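Long-range contact in carbohydrate oxidase (PDB 3RJA), which oxidises the C1 hydroxyl of mono-, oligo- and polysaccharides to the lactone with bound FAD, reducing molecular oxygen to hydrogen peroxide: residues L211-V216 and G258-Y263. Residues are numbered along the deposited sequence; the frame is centred on the assembly and turned at random.
Sequences LTRFGV and GIEGLY
Thr-212, Phe-214 and Val-216 form antiparallel hydrogen-bonded pairs with Tyr-263, Gly-261 and Ile-259, six N-H...O bonds joining neighbouring strands of the eight-stranded antiparallel sheet, whose N-to-C directions differ by 171°. The middle pair is the longest: Phe-214 N to Gly-261 O and Gly-261 N to Phe-214 O both measure 3.1 Å, each donor standing well above the carbonyl plane. On the face carrying Phe-214, its CG sits between the backbone N and the carbonyl carbon (chi1 65°). The ring lies across the partner strand, with Gly-261 CA 3.7 Å from the ring centroid and 19° off its normal, a CH-pi contact over the face; having no side chain, Gly-261 lets the ring lie this close. Phe-214 CE2 reaches Tyr-263 CB at 3.9 Å, while Phe-214 CE1 meets Ile-259 CG2 at 4.0 Å. Helix 267-278 packs on this side, its Trp-270 stacking on the same ring.

On the other face Arg-213 and Glu-260 lie side by side, pointing the same way. Arg-213 NH2 to Glu-260 OE2 is a long salt bridge of 3.8 Å, with the oxygen well out of the guanidinium plane; a water in that plane accepts from Arg-213 NH2 (3.1 Å) and donates to Glu-260 OE2. Ser-301 binds Arg-213 NH1, and Tyr-252, a residue of the sugar pocket, binds Glu-260 OE1. With the side chain of Glu-260 about 5 Å from the bound substrate analogue, the water-bridged ion pair is consistent with a second-shell role, orienting the carboxylate that holds Tyr-252.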
loop_
_atom_site.group_PDB
_atom_site.type_symbol
_atom_site.label_atom_id
_atom_site.label_comp_id
_atom_site.label_asym_id
_atom_site.label_seq_id
_atom_site.Cartn_x
_atom_site.Cartn_y
_atom_site.Cartn_z
ATOM N N LEU A 211 -21.361 -8.292 -7.894
ATOM C CA LEU A 211 -20.763 -7.055 -7.372
ATOM C C LEU A 211 -21.330 -5.882 -8.139
ATOM O O LEU A 211 -21.647 -5.992 -9.346
ATOM C CB LEU A 211 -19.240 -7.057 -7.535
ATOM C CG LEU A 211 -18.437 -8.115 -6.776
ATOM C CD1 LEU A 211 -17.019 -8.250 -7.325
ATOM C CD2 LEU A 211 -18.450 -7.913 -5.224
ATOM N N THR A 212 -21.442 -4.756 -7.450
ATOM C CA THR A 212 -21.911 -3.544 -8.087
ATOM C C THR A 212 -20.908 -2.398 -7.886
ATOM O O THR A 212 -20.583 -1.999 -6.748
ATOM C CB THR A 212 -23.276 -3.115 -7.506
ATOM O OG1 THR A 212 -24.237 -4.134 -7.760
ATOM C CG2 THR A 212 -23.746 -1.831 -8.144
ATOM N N ARG A 213 -20.440 -1.864 -8.997
ATOM C CA ARG A 213 -19.661 -0.654 -8.965
ATOM C C ARG A 213 -20.613 0.526 -8.931
ATOM O O ARG A 213 -21.579 0.569 -9.681
ATOM C CB ARG A 213 -18.768 -0.532 -10.183
ATOM C CG ARG A 213 -18.149 0.853 -10.310
ATOM C CD ARG A 213 -16.971 0.837 -11.270
ATOM N NE ARG A 213 -16.338 2.147 -11.232
ATOM C CZ ARG A 213 -15.132 2.418 -11.704
ATOM N NH1 ARG A 213 -14.388 1.467 -12.257
ATOM N NH2 ARG A 213 -14.665 3.655 -11.609
ATOM N N PHE A 214 -20.319 1.485 -8.061
ATOM C CA PHE A 214 -21.171 2.644 -7.942
ATOM C C PHE A 214 -20.357 3.916 -7.854
ATOM O O PHE A 214 -19.134 3.878 -7.617
ATOM C CB PHE A 214 -22.139 2.487 -6.751
ATOM C CG PHE A 214 -21.473 2.431 -5.413
ATOM C CD1 PHE A 214 -21.248 3.602 -4.686
ATOM C CD2 PHE A 214 -21.109 1.220 -4.857
ATOM C CE1 PHE A 214 -20.682 3.567 -3.408
ATOM C CE2 PHE A 214 -20.525 1.163 -3.605
ATOM C CZ PHE A 214 -20.300 2.331 -2.870
ATOM N N GLY A 215 -21.043 5.041 -8.059
ATOM C CA GLY A 215 -20.391 6.327 -8.128
ATOM C C GLY A 215 -21.408 7.439 -7.922
ATOM O O GLY A 215 -22.576 7.289 -8.315
ATOM N N VAL A 216 -20.961 8.528 -7.288
ATOM C CA VAL A 216 -21.787 9.716 -7.063
ATOM C C VAL A 216 -20.966 10.971 -7.357
ATOM O O VAL A 216 -19.957 11.217 -6.697
ATOM C CB VAL A 216 -22.300 9.808 -5.587
ATOM C CG1 VAL A 216 -23.149 11.064 -5.402
ATOM C CG2 VAL A 216 -23.085 8.538 -5.193
ATOM N N GLY A 258 -16.032 13.090 -6.141
ATOM C CA GLY A 258 -17.022 12.053 -6.338
ATOM C C GLY A 258 -16.852 10.983 -5.280
ATOM O O GLY A 258 -15.772 10.834 -4.717
ATOM N N ILE A 259 -17.926 10.261 -4.990
ATOM C CA ILE A 259 -17.798 8.995 -4.296
ATOM C C ILE A 259 -17.560 7.901 -5.344
ATOM O O ILE A 259 -18.270 7.841 -6.347
ATOM C CB ILE A 259 -19.056 8.691 -3.448
ATOM C CG1 ILE A 259 -19.078 9.591 -2.193
ATOM C CG2 ILE A 259 -19.145 7.212 -3.120
ATOM C CD1 ILE A 259 -20.434 9.581 -1.392
ATOM N N GLU A 260 -16.557 7.052 -5.123
ATOM C CA GLU A 260 -16.478 5.801 -5.891
ATOM C C GLU A 260 -16.464 4.628 -4.939
ATOM O O GLU A 260 -15.823 4.670 -3.888
ATOM C CB GLU A 260 -15.191 5.657 -6.721
ATOM C CG GLU A 260 -14.560 6.884 -7.262
ATOM C CD GLU A 260 -13.199 6.546 -7.887
ATOM O OE1 GLU A 260 -12.176 7.053 -7.400
ATOM O OE2 GLU A 260 -13.163 5.724 -8.826
ATOM N N GLY A 261 -17.082 3.545 -5.366
ATOM C CA GLY A 261 -17.231 2.410 -4.497
ATOM C C GLY A 261 -17.518 1.117 -5.192
ATOM O O GLY A 261 -17.745 1.064 -6.430
ATOM N N LEU A 262 -17.486 0.078 -4.365
ATOM C CA LEU A 262 -17.777 -1.289 -4.729
ATOM C C LEU A 262 -18.694 -1.896 -3.661
ATOM O O LEU A 262 -18.393 -1.847 -2.462
ATOM C CB LEU A 262 -16.484 -2.115 -4.836
ATOM C CG LEU A 262 -16.689 -3.502 -5.479
ATOM C CD1 LEU A 262 -17.203 -3.367 -6.920
ATOM C CD2 LEU A 262 -15.429 -4.451 -5.425
ATOM N N TYR A 263 -19.813 -2.450 -4.109
ATOM C CA TYR A 263 -20.807 -3.048 -3.211
ATOM C C TYR A 263 -20.908 -4.552 -3.435
ATOM O O TYR A 263 -21.065 -5.017 -4.594
ATOM C CB TYR A 263 -22.184 -2.393 -3.394
ATOM C CG TYR A 263 -23.236 -2.974 -2.451
ATOM C CD1 TYR A 263 -23.286 -2.574 -1.117
ATOM C CD2 TYR A 263 -24.167 -3.922 -2.898
ATOM C CE1 TYR A 263 -24.215 -3.095 -0.236
ATOM C CE2 TYR A 263 -25.124 -4.462 -2.017
ATOM C CZ TYR A 263 -25.130 -4.046 -0.681
ATOM O OH TYR A 263 -26.042 -4.554 0.213
HETATM O O HOH W 1 -15.297 6.613 -10.801
#